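Local coordinates for protein glutathione S-transferase omega-like 2 (Saccharomyces cerevisiae, PDB 5LKB) that acts as a glutathione-dependent thiol transferase and dehydroascorbate reductase, also reducing dimethylarsinic acid, and reacts with glutathionyl-(hydro)quinones, at residues Gln282-Glu285 with Ala286-Arg289; Pro299-Val302 with Gln303-Cys307; Val323-Leu326 with Tyr327-Asp331; Thr336-Phe339 with Asp340-Lys343; Leu344-Thr347 with Arg348-Arg352. One frame throughout, in Å; residues are numbered along the deposited sequence.

Interaction 1 (Gln282-Glu285 with Ala286-Arg289); sequences QLTE and ADIR
A capping box formed by Thr284 and Asp287 starts helix 285-304, consistent with the N-capping box (Ser/Thr-x-x-Asp) found in the GST C-terminal domain. Thr284 OG1 accepts the amide of Ala286, OG1 to N 3.0 Å. Its chi1 of 80° sets OG1 between the backbone N and the carbonyl carbon. The return bond is the straighter: Thr284 N donates to Asp287 OD2 at 3.0 Å and 169°, on the anti lone pair. The same OD2 lies 2.7 Å from a water that probably donates to it and is also hydrogen-bonded to Thr284 OG1. Asp287 OD1 bonds Thr278 and Trp322, so both oxygens of the carboxylate are held. Leu283 CD1 lies 3.9 Å from Asp287 CB. One turn on, Glu285 and Arg289 run side by side, the planes of carboxylate and guanidinium 23° apart. Glu285 OE1 and Arg289 NH1 are 4.4 Å apart; a second water accepts from NH1 and gives a weak bond to OE1, which Asn212 also holds, and Glu285 OE2 forms a salt bridge with Arg179. The cap thus lies among three helices: Ile288 packs on helix 47-58, Ala286 on helix 205-220, and Arg289 on helices 205-220 and 174-182.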
# COMPACT_ATOMS: atom_id res chain seq x y z
N GLN A 282 13.57 -21.22 22.26
CA GLN A 282 12.43 -22.09 21.98
C GLN A 282 11.20 -21.23 21.65
O GLN A 282 11.13 -20.05 22.00
CB GLN A 282 12.10 -22.97 23.22
CG GLN A 282 11.65 -22.09 24.37
CD GLN A 282 11.13 -22.82 25.59
OE1 GLN A 282 11.88 -23.10 26.50
NE2 GLN A 282 9.82 -23.08 25.62
N LEU A 283 10.21 -21.89 21.03
CA LEU A 283 8.93 -21.26 20.76
C LEU A 283 8.22 -20.93 22.05
O LEU A 283 8.05 -21.77 22.94
CB LEU A 283 8.08 -22.18 19.91
CG LEU A 283 6.66 -21.76 19.53
CD1 LEU A 283 6.76 -20.72 18.48
CD2 LEU A 283 5.79 -22.92 19.05
N THR A 284 7.78 -19.70 22.17
CA THR A 284 7.03 -19.19 23.29
C THR A 284 5.84 -18.38 22.83
O THR A 284 5.69 -18.02 21.64
CB THR A 284 7.88 -18.34 24.24
OG1 THR A 284 8.04 -17.01 23.69
CG2 THR A 284 9.24 -18.99 24.56
N GLU A 285 5.03 -18.03 23.82
CA GLU A 285 3.91 -17.12 23.65
C GLU A 285 4.32 -15.80 22.98
O GLU A 285 3.51 -15.19 22.27
CB GLU A 285 3.36 -16.79 25.03
CG GLU A 285 2.28 -15.80 25.04
CD GLU A 285 1.84 -15.47 26.47
OE1 GLU A 285 2.16 -14.36 26.96
OE2 GLU A 285 1.16 -16.32 27.07
N ALA A 286 5.54 -15.33 23.26
CA ALA A 286 6.00 -14.07 22.65
C ALA A 286 5.99 -14.20 21.14
O ALA A 286 5.62 -13.24 20.44
CB ALA A 286 7.41 -13.73 23.12
N ASP A 287 6.41 -15.36 20.62
CA ASP A 287 6.36 -15.57 19.17
C ASP A 287 4.93 -15.57 18.66
O ASP A 287 4.64 -15.01 17.57
CB ASP A 287 7.03 -16.88 18.78
CG ASP A 287 8.45 -16.93 19.18
OD1 ASP A 287 9.27 -16.16 18.69
OD2 ASP A 287 8.79 -17.81 20.02
N ILE A 288 4.05 -16.22 19.37
CA ILE A 288 2.65 -16.32 18.96
C ILE A 288 2.04 -14.94 18.84
O ILE A 288 1.40 -14.61 17.83
CB ILE A 288 1.88 -17.26 19.92
CG1 ILE A 288 2.44 -18.68 19.79
CG2 ILE A 288 0.37 -17.19 19.63
CD1 ILE A 288 1.91 -19.65 20.81
N ARG A 289 2.23 -14.12 19.85
CA ARG A 289 1.62 -12.81 19.89
C ARG A 289 2.19 -11.92 18.80
O ARG A 289 1.42 -11.20 18.16
CB ARG A 289 1.78 -12.17 21.28
CG ARG A 289 0.88 -12.84 22.37
CD ARG A 289 1.37 -12.36 23.78
NE ARG A 289 1.41 -10.91 23.85
CZ ARG A 289 0.85 -10.13 24.74
NH1 ARG A 289 0.16 -10.63 25.77
NH2 ARG A 289 1.03 -8.81 24.63
O HOH W 1 10.27 -16.94 22.14
O HOH W 2 -0.35 -13.14 27.17

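Interaction 2 (Pro299-Val302 with Gln303-Cys307); sequences PVYV and QHFKC
Tyr301 and Phe305 meet where helix 285-304 of the GST C-terminal domain ends, one turn apart and pointing the same way. The two ring planes are nearly parallel, 9° apart, but slid so far that the rings barely overlap, with centroids 5.4 Å apart. The closest approach is Tyr301 CD1 to Phe305 CD2, 3.4 Å. Both side chains have CG beside the backbone N, with chi1 of -63° at Tyr301 and -77° at Phe305, which brings the two rings alongside. Phe305 also meets Tyr224, Phe228 and Tyr346 edge-to-face, and an alanine in its place would probably open a gap among these rings and leave the flank of Tyr301 without support. Apolar contact continues at Val300, whose CG1 lies 3.8 Å from His304 CB; the imidazole is held at NE2 by His350, as the Tyr301 hydroxyl is by Tyr346. The backbone bonds show the helix running out. His304 N still donates to Val300 O at 2.9 Å, whereas Tyr301 O receives both a weak bond from Phe305 N and a straighter one from Cys307 N, six residues on. At the dimer interface, Gln303 O is hydrogen-bonded to NE2 of Gln303 of the second subunit. Val302 CA makes a C-H...O contact of 3.4 Å with Cys307 O, a buried oxygen with no hydrogen-bond partner in the model.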
# COMPACT_ATOMS: atom_id res chain seq x y z
N PRO A 299 -0.01 -8.51 3.89
CA PRO A 299 -1.30 -8.66 3.21
C PRO A 299 -2.30 -7.53 3.44
O PRO A 299 -3.16 -7.31 2.57
CB PRO A 299 -1.82 -10.00 3.76
CG PRO A 299 -0.61 -10.76 4.04
CD PRO A 299 0.36 -9.74 4.61
N VAL A 300 -2.28 -6.89 4.62
CA VAL A 300 -3.27 -5.87 5.00
C VAL A 300 -2.64 -4.60 5.56
O VAL A 300 -2.98 -3.49 5.15
CB VAL A 300 -4.27 -6.44 6.03
CG1 VAL A 300 -5.08 -5.28 6.65
CG2 VAL A 300 -5.15 -7.45 5.31
N TYR A 301 -1.80 -4.69 6.59
CA TYR A 301 -1.51 -3.48 7.35
C TYR A 301 -0.75 -2.42 6.51
O TYR A 301 -0.94 -1.23 6.72
CB TYR A 301 -0.75 -3.79 8.61
CG TYR A 301 -1.54 -4.66 9.59
CD1 TYR A 301 -2.93 -4.55 9.74
CD2 TYR A 301 -0.87 -5.57 10.37
CE1 TYR A 301 -3.62 -5.34 10.69
CE2 TYR A 301 -1.54 -6.33 11.31
CZ TYR A 301 -2.90 -6.21 11.44
OH TYR A 301 -3.62 -6.97 12.36
N VAL A 302 0.10 -2.85 5.58
CA VAL A 302 0.83 -1.92 4.71
C VAL A 302 -0.14 -1.02 3.92
O VAL A 302 -0.11 0.21 4.05
CB VAL A 302 1.78 -2.68 3.78
CG1 VAL A 302 2.36 -1.75 2.71
CG2 VAL A 302 2.93 -3.24 4.56
N GLN A 303 -1.03 -1.60 3.13
CA GLN A 303 -1.94 -0.81 2.31
C GLN A 303 -3.07 -0.21 3.10
O GLN A 303 -3.45 0.96 2.89
CB GLN A 303 -2.49 -1.64 1.16
CG GLN A 303 -3.27 -0.94 0.10
CD GLN A 303 -4.67 -0.54 0.47
OE1 GLN A 303 -5.35 -1.23 1.22
NE2 GLN A 303 -5.11 0.59 -0.05
N HIS A 304 -3.69 -1.01 3.93
CA HIS A 304 -4.98 -0.70 4.49
C HIS A 304 -4.82 0.18 5.72
O HIS A 304 -5.64 1.12 5.93
CB HIS A 304 -5.69 -1.99 4.88
CG HIS A 304 -7.05 -1.79 5.46
ND1 HIS A 304 -8.16 -1.42 4.72
CD2 HIS A 304 -7.48 -1.98 6.74
CE1 HIS A 304 -9.20 -1.34 5.54
NE2 HIS A 304 -8.81 -1.65 6.76
N PHE A 305 -3.86 -0.12 6.58
CA PHE A 305 -3.58 0.71 7.74
C PHE A 305 -2.42 1.69 7.49
O PHE A 305 -2.00 2.41 8.39
CB PHE A 305 -3.26 -0.14 8.99
CG PHE A 305 -4.48 -0.76 9.68
CD1 PHE A 305 -5.81 -0.43 9.32
CD2 PHE A 305 -4.31 -1.63 10.76
CE1 PHE A 305 -6.95 -0.94 10.00
CE2 PHE A 305 -5.41 -2.11 11.45
CZ PHE A 305 -6.75 -1.80 11.05
N LYS A 306 -1.94 1.79 6.26
CA LYS A 306 -0.95 2.78 5.87
C LYS A 306 0.34 2.64 6.63
O LYS A 306 1.12 3.61 6.78
CB LYS A 306 -1.50 4.23 5.89
CG LYS A 306 -2.82 4.40 5.16
CD LYS A 306 -3.31 5.85 5.31
CE LYS A 306 -4.61 6.05 4.48
NZ LYS A 306 -5.83 5.13 4.70
N CYS A 307 0.68 1.39 7.01
CA CYS A 307 1.90 1.12 7.73
C CYS A 307 2.94 0.74 6.70
O CYS A 307 3.32 -0.42 6.52
CB CYS A 307 1.63 -0.05 8.64
SG CYS A 307 0.66 0.40 10.15

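Interaction 3 (Val323-Leu326 with Tyr327-Asp331); sequences VRNL and YWNYD
The C-terminal end of helix 317-329 of the GST C-terminal domain is the element here, with side chains one turn apart joined along it and Tyr330 the first residue to leave helical geometry. An amide-to-amide bond links Asn325 and Asn329: Asn329 ND2 donates to Asn325 OD1 at 2.8 Å and 168°. The acceptor lies in the donor's amide plane, although the two amides are turned 64° from each other. Asn325 has CG anti to the backbone N, chi1 180°, which lets OD1 reach Asn329. Its backbone oxygen receives Asn329 N as well, at 3.0 Å, and meets the edge of the Tyr330 ring. Leu326 CD2 sits over one face of that ring, offset to the rim, 4.2 Å from Tyr330 CD1, while Tyr330 N closes the last helical bond to Leu326 O at 3.2 Å. Arg324 CB lies 4.0 Å from Trp328 CD1, and the indole N-H goes to Arg368 O. Val323 and Tyr327 pack against helix 285-304. A water links Asn325 and Tyr330: it accepts from Asn325 ND2 at 3.0 Å and is hydrogen-bonded to Tyr330 OH at 2.6 Å, lying in the plane of that ring.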
# COMPACT_ATOMS: atom_id res chain seq x y z
N VAL A 323 9.10 -15.26 10.44
CA VAL A 323 7.68 -15.47 10.28
C VAL A 323 7.43 -16.57 9.25
O VAL A 323 6.46 -17.33 9.37
CB VAL A 323 6.95 -14.14 9.95
CG1 VAL A 323 7.14 -13.72 8.47
CG2 VAL A 323 5.48 -14.27 10.17
N ARG A 324 8.29 -16.65 8.22
CA ARG A 324 8.17 -17.72 7.25
C ARG A 324 8.49 -19.07 7.88
O ARG A 324 7.81 -20.05 7.57
CB ARG A 324 9.10 -17.48 6.04
CG ARG A 324 8.52 -16.40 5.15
CD ARG A 324 9.45 -16.17 3.97
NE ARG A 324 10.75 -15.66 4.37
CZ ARG A 324 11.82 -15.68 3.57
NH1 ARG A 324 11.73 -16.21 2.38
NH2 ARG A 324 12.98 -15.19 4.01
N ASN A 325 9.47 -19.11 8.79
CA ASN A 325 9.75 -20.38 9.48
C ASN A 325 8.52 -20.84 10.27
O ASN A 325 8.14 -22.02 10.22
CB ASN A 325 10.95 -20.23 10.43
CG ASN A 325 11.28 -21.53 11.17
OD1 ASN A 325 11.38 -22.58 10.55
ND2 ASN A 325 11.45 -21.44 12.46
N LEU A 326 7.87 -19.92 10.99
CA LEU A 326 6.67 -20.28 11.76
C LEU A 326 5.55 -20.72 10.84
O LEU A 326 4.91 -21.76 11.06
CB LEU A 326 6.25 -19.15 12.68
CG LEU A 326 7.24 -18.77 13.76
CD1 LEU A 326 6.76 -17.59 14.53
CD2 LEU A 326 7.49 -19.95 14.73
N TYR A 327 5.28 -19.93 9.80
CA TYR A 327 4.15 -20.26 8.94
C TYR A 327 4.36 -21.60 8.25
O TYR A 327 3.45 -22.43 8.25
CB TYR A 327 4.00 -19.14 7.88
CG TYR A 327 2.88 -19.46 6.88
CD1 TYR A 327 1.58 -19.06 7.13
CD2 TYR A 327 3.13 -20.19 5.71
CE1 TYR A 327 0.56 -19.37 6.31
CE2 TYR A 327 2.11 -20.47 4.87
CZ TYR A 327 0.82 -20.10 5.18
OH TYR A 327 -0.19 -20.35 4.32
N TRP A 328 5.51 -21.80 7.60
CA TRP A 328 5.65 -22.99 6.75
C TRP A 328 5.96 -24.24 7.53
O TRP A 328 5.63 -25.34 7.07
CB TRP A 328 6.71 -22.78 5.68
CG TRP A 328 6.32 -21.71 4.66
CD1 TRP A 328 6.80 -20.45 4.59
CD2 TRP A 328 5.38 -21.85 3.58
NE1 TRP A 328 6.22 -19.76 3.54
CE2 TRP A 328 5.33 -20.58 2.91
CE3 TRP A 328 4.54 -22.89 3.14
CZ2 TRP A 328 4.53 -20.39 1.78
CZ3 TRP A 328 3.73 -22.69 2.04
CH2 TRP A 328 3.74 -21.44 1.37
N ASN A 329 6.62 -24.09 8.67
CA ASN A 329 7.20 -25.25 9.34
C ASN A 329 6.42 -25.67 10.57
O ASN A 329 6.73 -26.73 11.14
CB ASN A 329 8.68 -25.05 9.67
CG ASN A 329 9.53 -25.04 8.42
OD1 ASN A 329 9.25 -25.82 7.50
ND2 ASN A 329 10.51 -24.15 8.35
N TYR A 330 5.40 -24.92 10.99
CA TYR A 330 4.57 -25.27 12.14
C TYR A 330 3.10 -25.28 11.73
O TYR A 330 2.53 -24.22 11.45
CB TYR A 330 4.78 -24.28 13.27
CG TYR A 330 6.14 -24.32 13.87
CD1 TYR A 330 7.26 -23.84 13.23
CD2 TYR A 330 6.32 -24.87 15.14
CE1 TYR A 330 8.52 -23.90 13.80
CE2 TYR A 330 7.57 -24.91 15.72
CZ TYR A 330 8.65 -24.45 15.07
OH TYR A 330 9.91 -24.52 15.66
N ASP A 331 2.48 -26.45 11.70
CA ASP A 331 1.10 -26.55 11.23
C ASP A 331 0.14 -25.71 12.07
O ASP A 331 -0.90 -25.27 11.55
CB ASP A 331 0.61 -28.00 11.28
CG ASP A 331 1.28 -28.90 10.25
OD1 ASP A 331 2.02 -28.40 9.38
OD2 ASP A 331 1.04 -30.12 10.40
O HOH W 3 11.99 -23.82 14.19

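Interaction 4 (Thr336-Phe339 with Asp340-Lys343); sequences TTDF and DHIK
This is a helix N-cap, made by Asp338 where the loop after helix 331-334 turns into helix 339-349 of the C-terminal domain. Asp338 OD1 accepts the amide of His341 at 2.9 Å and 170°, the donor lying above the carboxylate plane. A chi1 of -173° turns the Asp338 carboxylate over the first turn. OD2 of Asp338 lies 3.5 Å from His341 CD2, the carboxylate and imidazole planes 61° apart; the imidazole is held at NE2 by Val128 O. A carboxylate at the N-terminal end probably interacts favourably with the helix dipole. An alanine in place of Asp338 is likely to leave the amide of His341 without its cap and the helix start less firmly fixed. The helical bonds begin behind the cap: Asp338 O takes Ile342 N at 3.0 Å, and Phe339 O takes Lys343 N at the same distance. Phe339 and Ile342 run side by side, CD1 of the one 4.1 Å from CD1 of the other, and Thr337 CG2 lies over a face of the Phe339 ring. These apolar groups turn to helix 285-304, Thr337 on Ile295, Phe339 on Pro299 and Ile342 on Arg296 and Val300, while Thr336 and Thr337 reach helix 47-58.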
# COMPACT_ATOMS: atom_id res chain seq x y z
N THR A 336 -4.05 -22.30 10.81
CA THR A 336 -4.94 -21.33 11.42
C THR A 336 -4.90 -19.97 10.76
O THR A 336 -5.63 -19.08 11.20
CB THR A 336 -4.61 -21.11 12.90
OG1 THR A 336 -3.30 -20.65 13.16
CG2 THR A 336 -4.83 -22.43 13.72
N THR A 337 -4.08 -19.83 9.71
CA THR A 337 -3.87 -18.55 9.00
C THR A 337 -4.71 -18.61 7.74
O THR A 337 -4.44 -19.42 6.85
CB THR A 337 -2.41 -18.33 8.71
OG1 THR A 337 -1.67 -18.34 9.93
CG2 THR A 337 -2.17 -16.97 8.00
N ASP A 338 -5.74 -17.76 7.66
CA ASP A 338 -6.68 -17.73 6.54
C ASP A 338 -6.57 -16.33 5.93
O ASP A 338 -7.14 -15.36 6.43
CB ASP A 338 -8.11 -18.09 6.98
CG ASP A 338 -9.05 -18.22 5.80
OD1 ASP A 338 -9.05 -17.35 4.86
OD2 ASP A 338 -9.82 -19.21 5.81
N PHE A 339 -5.82 -16.25 4.82
CA PHE A 339 -5.61 -14.96 4.19
C PHE A 339 -6.86 -14.41 3.50
O PHE A 339 -6.94 -13.19 3.33
CB PHE A 339 -4.46 -15.05 3.18
CG PHE A 339 -3.09 -15.26 3.83
CD1 PHE A 339 -2.54 -14.27 4.64
CD2 PHE A 339 -2.39 -16.44 3.66
CE1 PHE A 339 -1.31 -14.45 5.23
CE2 PHE A 339 -1.15 -16.64 4.25
CZ PHE A 339 -0.60 -15.67 5.04
N ASP A 340 -7.84 -15.22 3.10
CA ASP A 340 -9.06 -14.67 2.57
C ASP A 340 -9.83 -13.96 3.66
O ASP A 340 -10.27 -12.83 3.46
CB ASP A 340 -9.92 -15.72 1.89
CG ASP A 340 -9.26 -16.32 0.64
OD1 ASP A 340 -8.56 -15.62 -0.08
OD2 ASP A 340 -9.42 -17.51 0.39
N HIS A 341 -9.98 -14.60 4.81
CA HIS A 341 -10.67 -13.93 5.90
C HIS A 341 -9.94 -12.66 6.33
O HIS A 341 -10.58 -11.64 6.60
CB HIS A 341 -10.81 -14.86 7.12
CG HIS A 341 -11.95 -15.82 7.02
ND1 HIS A 341 -12.96 -15.89 7.97
CD2 HIS A 341 -12.26 -16.72 6.07
CE1 HIS A 341 -13.85 -16.78 7.58
NE2 HIS A 341 -13.44 -17.31 6.44
N ILE A 342 -8.61 -12.73 6.43
CA ILE A 342 -7.81 -11.58 6.81
C ILE A 342 -8.05 -10.40 5.85
O ILE A 342 -8.40 -9.30 6.26
CB ILE A 342 -6.33 -11.96 6.88
CG1 ILE A 342 -6.06 -12.86 8.10
CG2 ILE A 342 -5.41 -10.76 6.88
CD1 ILE A 342 -4.74 -13.56 8.06
N LYS A 343 -7.82 -10.63 4.55
CA LYS A 343 -7.93 -9.51 3.63
C LYS A 343 -9.34 -8.99 3.48
O LYS A 343 -9.56 -7.75 3.41
CB LYS A 343 -7.36 -9.90 2.25
CG LYS A 343 -5.83 -10.08 2.28
CD LYS A 343 -5.27 -10.69 1.00
CE LYS A 343 -5.42 -9.81 -0.22
NZ LYS A 343 -4.38 -8.82 -0.21

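Interaction 5 (Leu344-Thr347 with Arg348-Arg352); sequences LHYT and RSHTR. With GOL (glycerol), chain C.
Leu344 CD2 lies over one face of the Arg348 guanidinium, 3.5 Å from NH2 and offset to the rim, while His345 CD2 sits above a face of the Tyr346 ring. His345 and His350 both turn a ring edge to the same glycerol oxygen: O2 of the glycerol is 2.7 Å from His345 NE2 and 2.8 Å from His350 NE2, both hydrogen bonds. The imidazole planes are 81° apart, and the Tyr346 ring plane, 79° from that of His350, completes an aromatic cluster, Tyr346 CD2 3.6 Å from His350 CE1. A chi1 of 166° at His345 directs NE2 to the glycerol; its ND1 is held by Trp72 O. The backbone oxygen of His345 is gripped twice by one residue, Ser349 N at 3.0 Å and Ser349 OG at 2.7 Å, the hydroxyl bond lying in the carbonyl plane on a lone pair. Arg348 N bonds Leu344 O, and the guanidinium is tied down by Ile119 O and Asn121. The glycerol, probably from the crystallisation liquor and also bonded to Tyr224 OH, probably marks a pocket near the active site: His345 lies about 3 Å from the glutathione-binding Trp79 and Tyr346 about 6 Å from the nucleophile Cys46, side chain to side chain. This end of helix 339-349 packs on helix 285-304, Tyr346 against Arg296, Val300 and His304.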
# COMPACT_ATOMS: atom_id res chain seq x y z
N LEU A 344 -10.30 -9.91 3.39
CA LEU A 344 -11.69 -9.49 3.25
C LEU A 344 -12.18 -8.75 4.48
O LEU A 344 -12.82 -7.70 4.38
CB LEU A 344 -12.59 -10.70 2.95
CG LEU A 344 -12.45 -11.35 1.57
CD1 LEU A 344 -13.15 -12.69 1.60
CD2 LEU A 344 -13.08 -10.38 0.54
N HIS A 345 -11.88 -9.26 5.68
CA HIS A 345 -12.39 -8.58 6.88
C HIS A 345 -12.03 -7.10 6.87
O HIS A 345 -12.90 -6.22 7.03
CB HIS A 345 -11.84 -9.21 8.16
CG HIS A 345 -12.07 -8.34 9.34
ND1 HIS A 345 -13.34 -8.07 9.78
CD2 HIS A 345 -11.23 -7.57 10.09
CE1 HIS A 345 -13.28 -7.16 10.74
NE2 HIS A 345 -12.01 -6.85 10.95
N TYR A 346 -10.73 -6.81 6.78
CA TYR A 346 -10.30 -5.45 6.99
C TYR A 346 -10.81 -4.55 5.87
O TYR A 346 -11.35 -3.48 6.12
CB TYR A 346 -8.79 -5.40 7.06
CG TYR A 346 -8.17 -5.88 8.41
CD1 TYR A 346 -7.85 -7.22 8.62
CD2 TYR A 346 -7.85 -4.97 9.40
CE1 TYR A 346 -7.27 -7.61 9.77
CE2 TYR A 346 -7.29 -5.37 10.60
CZ TYR A 346 -7.01 -6.69 10.78
OH TYR A 346 -6.38 -7.17 11.90
N THR A 347 -10.63 -4.99 4.62
CA THR A 347 -10.94 -4.11 3.50
C THR A 347 -12.44 -3.93 3.28
O THR A 347 -12.87 -2.90 2.75
CB THR A 347 -10.29 -4.61 2.23
OG1 THR A 347 -10.82 -5.89 1.89
CG2 THR A 347 -8.76 -4.62 2.34
N ARG A 348 -13.24 -4.92 3.63
CA ARG A 348 -14.69 -4.84 3.44
C ARG A 348 -15.42 -4.29 4.64
O ARG A 348 -16.56 -3.84 4.47
CB ARG A 348 -15.27 -6.22 3.13
CG ARG A 348 -14.67 -6.96 1.94
CD ARG A 348 -14.94 -6.18 0.66
NE ARG A 348 -14.54 -6.96 -0.51
CZ ARG A 348 -15.24 -7.94 -1.05
NH1 ARG A 348 -16.46 -8.26 -0.55
NH2 ARG A 348 -14.73 -8.65 -2.03
N SER A 349 -14.81 -4.25 5.82
CA SER A 349 -15.54 -3.78 6.99
C SER A 349 -15.23 -2.34 7.38
O SER A 349 -16.07 -1.70 8.00
CB SER A 349 -15.24 -4.65 8.21
OG SER A 349 -15.45 -6.03 7.97
N HIS A 350 -14.11 -1.77 6.96
CA HIS A 350 -13.67 -0.48 7.45
C HIS A 350 -13.99 0.58 6.41
O HIS A 350 -13.13 1.04 5.65
CB HIS A 350 -12.19 -0.48 7.79
CG HIS A 350 -11.87 -1.41 8.88
ND1 HIS A 350 -10.66 -2.02 9.02
CD2 HIS A 350 -12.63 -1.82 9.92
CE1 HIS A 350 -10.67 -2.79 10.09
NE2 HIS A 350 -11.86 -2.68 10.65
N THR A 351 -15.25 1.03 6.41
CA THR A 351 -15.75 1.97 5.41
C THR A 351 -15.08 3.32 5.45
O THR A 351 -15.05 4.01 4.42
CB THR A 351 -17.26 2.19 5.65
OG1 THR A 351 -17.90 0.92 5.86
CG2 THR A 351 -17.89 2.89 4.47
N ARG A 352 -14.58 3.75 6.61
CA ARG A 352 -13.92 5.04 6.70
C ARG A 352 -12.48 5.00 6.24
O ARG A 352 -11.84 6.06 6.12
CB ARG A 352 -14.00 5.61 8.10
CG ARG A 352 -15.46 5.84 8.56
CD ARG A 352 -15.52 6.92 9.65
NE ARG A 352 -14.95 6.41 10.88
CZ ARG A 352 -15.57 5.55 11.69
NH1 ARG A 352 -16.78 5.10 11.37
NH2 ARG A 352 -14.99 5.11 12.81
C1 GOL C . -10.08 -6.33 13.68
O1 GOL C . -9.38 -6.63 14.90
C2 GOL C . -11.04 -5.18 13.81
O2 GOL C . -11.43 -4.73 12.53
C3 GOL C . -12.29 -5.54 14.65
O3 GOL C . -12.92 -4.33 15.02

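How the interactions relate
All five contacts are local turns of the all-helical GST C-terminal domain and follow one another along the chain. Interactions 1 and 2 mark the start and end of helix 285-304, their centres 23 Å apart; interactions 4 and 5, with centres 13 Å apart, do the same for helix 339-349. Interaction 3 ends helix 317-329, which lies between them in the chain, touching interaction 1 through Leu283 and Leu326 and interaction 4 through Tyr327 and Phe339. Interaction 2 packs on interaction 4 through Val300 and Ile342, and is hydrogen-bonded to interaction 5. The end of helix 285-304 thus packs along helix 339-349, with side chains about 6 to 8 Å from that of the active-site Cys46.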